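Local atomic coordinates of tapirin (Caldicellulosiruptor hydrothermalis, PDB entry 6N2C), a protein that binds cellulose and is thought to attach extremely thermophilic bacteria to plant biomass. Residues G243-V248 with N264-E269. Sequence-based numbering, arbitrary orientation. Where two conformers were deposited one is given.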
loop_
_atom_site.group_PDB
_atom_site.type_symbol
_atom_site.label_atom_id
_atom_site.label_comp_id
_atom_site.label_asym_id
_atom_site.label_seq_id
_atom_site.Cartn_x
_atom_site.Cartn_y
_atom_site.Cartn_z
ATOM N N GLY A 243 -11.119 10.018 -0.552
ATOM C CA GLY A 243 -12.485 9.539 -0.782
ATOM C C GLY A 243 -12.849 9.276 -2.200
ATOM O O GLY A 243 -12.531 10.091 -3.078
ATOM N N ASN A 244 -13.451 8.103 -2.443
ATOM C CA ASN A 244 -13.822 7.691 -3.777
ATOM C C ASN A 244 -12.610 7.648 -4.773
ATOM O O ASN A 244 -12.799 7.764 -6.000
ATOM C CB ASN A 244 -14.930 8.562 -4.328
ATOM C CG ASN A 244 -15.634 7.941 -5.475
ATOM O OD1 ASN A 244 -15.980 6.758 -5.480
ATOM N ND2 ASN A 244 -15.901 8.767 -6.471
ATOM N N ASN A 245 -11.422 7.414 -4.213
ATOM C CA ASN A 245 -10.171 7.334 -5.035
ATOM C C ASN A 245 -9.954 5.892 -5.359
ATOM O O ASN A 245 -10.099 4.971 -4.449
ATOM C CB ASN A 245 -8.991 7.798 -4.257
ATOM C CG ASN A 245 -9.117 9.227 -3.741
ATOM O OD1 ASN A 245 -8.807 9.466 -2.595
ATOM N ND2 ASN A 245 -9.478 10.192 -4.588
ATOM N N LYS A 246 -9.521 5.621 -6.603
ATOM C CA LYS A 246 -9.278 4.248 -7.064
ATOM C C LYS A 246 -7.813 4.153 -7.560
ATOM O O LYS A 246 -7.479 4.763 -8.590
ATOM C CB LYS A 246 -10.251 3.832 -8.154
ATOM C CG LYS A 246 -11.732 4.264 -7.970
ATOM C CD LYS A 246 -12.430 3.663 -6.795
ATOM C CE LYS A 246 -13.848 4.216 -6.687
ATOM N NZ LYS A 246 -14.645 3.363 -5.764
ATOM N N VAL A 247 -7.000 3.386 -6.855
ATOM C CA VAL A 247 -5.505 3.365 -7.060
ATOM C C VAL A 247 -5.166 1.952 -7.469
ATOM O O VAL A 247 -5.573 0.995 -6.813
ATOM C CB VAL A 247 -4.770 3.770 -5.816
ATOM C CG1 VAL A 247 -3.236 3.588 -5.962
ATOM C CG2 VAL A 247 -5.042 5.237 -5.498
ATOM N N VAL A 248 -4.350 1.799 -8.540
ATOM C CA VAL A 248 -3.958 0.509 -9.040
ATOM C C VAL A 248 -2.413 0.567 -9.177
ATOM O O VAL A 248 -1.942 1.432 -9.917
ATOM C CB VAL A 248 -4.540 0.216 -10.466
ATOM C CG1 VAL A 248 -4.139 -1.192 -10.881
ATOM C CG2 VAL A 248 -6.068 0.280 -10.409
ATOM N N ASN A 264 -14.296 7.287 2.604
ATOM C CA ASN A 264 -14.931 6.143 2.134
ATOM C C ASN A 264 -14.848 5.944 0.612
ATOM O O ASN A 264 -14.444 6.845 -0.145
ATOM C CB ASN A 264 -16.449 6.104 2.539
ATOM C CG ASN A 264 -16.695 5.977 4.075
ATOM O OD1 ASN A 264 -15.796 5.976 4.953
ATOM N ND2 ASN A 264 -17.907 5.815 4.362
ATOM N N ASN A 265 -15.308 4.789 0.193
ATOM C CA ASN A 265 -15.461 4.403 -1.194
ATOM C C ASN A 265 -14.094 4.358 -1.996
ATOM O O ASN A 265 -14.124 4.455 -3.194
ATOM C CB ASN A 265 -16.408 5.318 -1.916
ATOM C CG ASN A 265 -17.834 5.207 -1.370
ATOM O OD1 ASN A 265 -18.377 4.136 -1.406
ATOM N ND2 ASN A 265 -18.387 6.307 -0.855
ATOM N N ASN A 266 -12.999 4.130 -1.298
ATOM C CA ASN A 266 -11.685 4.069 -1.963
ATOM C C ASN A 266 -11.420 2.636 -2.331
ATOM O O ASN A 266 -11.919 1.693 -1.676
ATOM C CB ASN A 266 -10.649 4.540 -1.018
ATOM C CG ASN A 266 -10.863 5.970 -0.533
ATOM O OD1 ASN A 266 -10.669 6.924 -1.280
ATOM N ND2 ASN A 266 -11.225 6.116 0.723
ATOM N N ARG A 267 -10.473 2.447 -3.299
ATOM C CA ARG A 267 -10.076 1.112 -3.699
ATOM C C ARG A 267 -8.563 1.156 -3.967
ATOM O O ARG A 267 -8.100 2.100 -4.619
ATOM C CB ARG A 267 -10.789 0.716 -4.966
ATOM C CG ARG A 267 -10.493 -0.717 -5.398
ATOM C CD ARG A 267 -11.379 -1.194 -6.597
ATOM N NE ARG A 267 -11.151 -2.581 -6.947
ATOM C CZ ARG A 267 -10.224 -3.064 -7.800
ATOM N NH1 ARG A 267 -9.374 -2.292 -8.516
ATOM N NH2 ARG A 267 -10.145 -4.398 -7.962
ATOM N N LEU A 268 -7.880 0.188 -3.419
ATOM C CA LEU A 268 -6.422 -0.010 -3.667
ATOM C C LEU A 268 -6.255 -1.405 -4.183
ATOM O O LEU A 268 -6.486 -2.374 -3.454
ATOM C CB LEU A 268 -5.667 0.147 -2.368
ATOM C CG LEU A 268 -4.131 0.028 -2.372
ATOM C CD1 LEU A 268 -3.566 0.869 -3.481
ATOM C CD2 LEU A 268 -3.596 0.413 -1.020
ATOM N N GLU A 269 -5.738 -1.524 -5.412
ATOM C CA GLU A 269 -5.437 -2.768 -6.040
ATOM C C GLU A 269 -3.892 -2.875 -6.157
ATOM O O GLU A 269 -3.291 -1.985 -6.775
ATOM C CB GLU A 269 -6.051 -2.822 -7.396
ATOM C CG GLU A 269 -5.772 -4.134 -8.158
ATOM C CD GLU A 269 -6.392 -4.151 -9.588
ATOM O OE1 GLU A 269 -7.432 -3.406 -9.816
ATOM O OE2 GLU A 269 -5.707 -4.801 -10.495
HETATM O O HOH W 1 -8.559 0.509 -7.840
#
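The amides of N245 and N266 run alongside each other, their planes 32° apart, each on a turn of the beta-helix. N266 OD1 reaches across and accepts a hydrogen bond from N245 N at 3.1 Å, tilted out of its carbonyl plane, while its ND2 is held by N262 O. N245 OD1 instead turns back over its own turn and takes G243 N from above the carbonyl plane, and G242 N as well; its ND2 binds R216 O and D218 OD2. Asparagines at equivalent positions of successive coils are a familiar feature of parallel beta-helices. On the outer face, within 264-269, R267 NH1 forms a salt bridge to E269 OE1 (2.6 Å), at the guanidinium edge and in its plane, on the anti lone pair; E269 CD lies 3.9 Å from V248 CG1. In one of two conformers, K246 folds over at its second torsion (-65°) and NZ donates to N265 O at 2.8 Å. On the face of V247 and L268, V247 CG1 touches L268 CD1 at 3.7 Å. Backbone hydrogen bonds join the parallel strands: R267 N to N245 O, V247 N to R267 O, E269 N to V247 O. Strand 246-249 is flanked by 227-229 and 267-270, the latter in turn by 287-290, as consecutive coils.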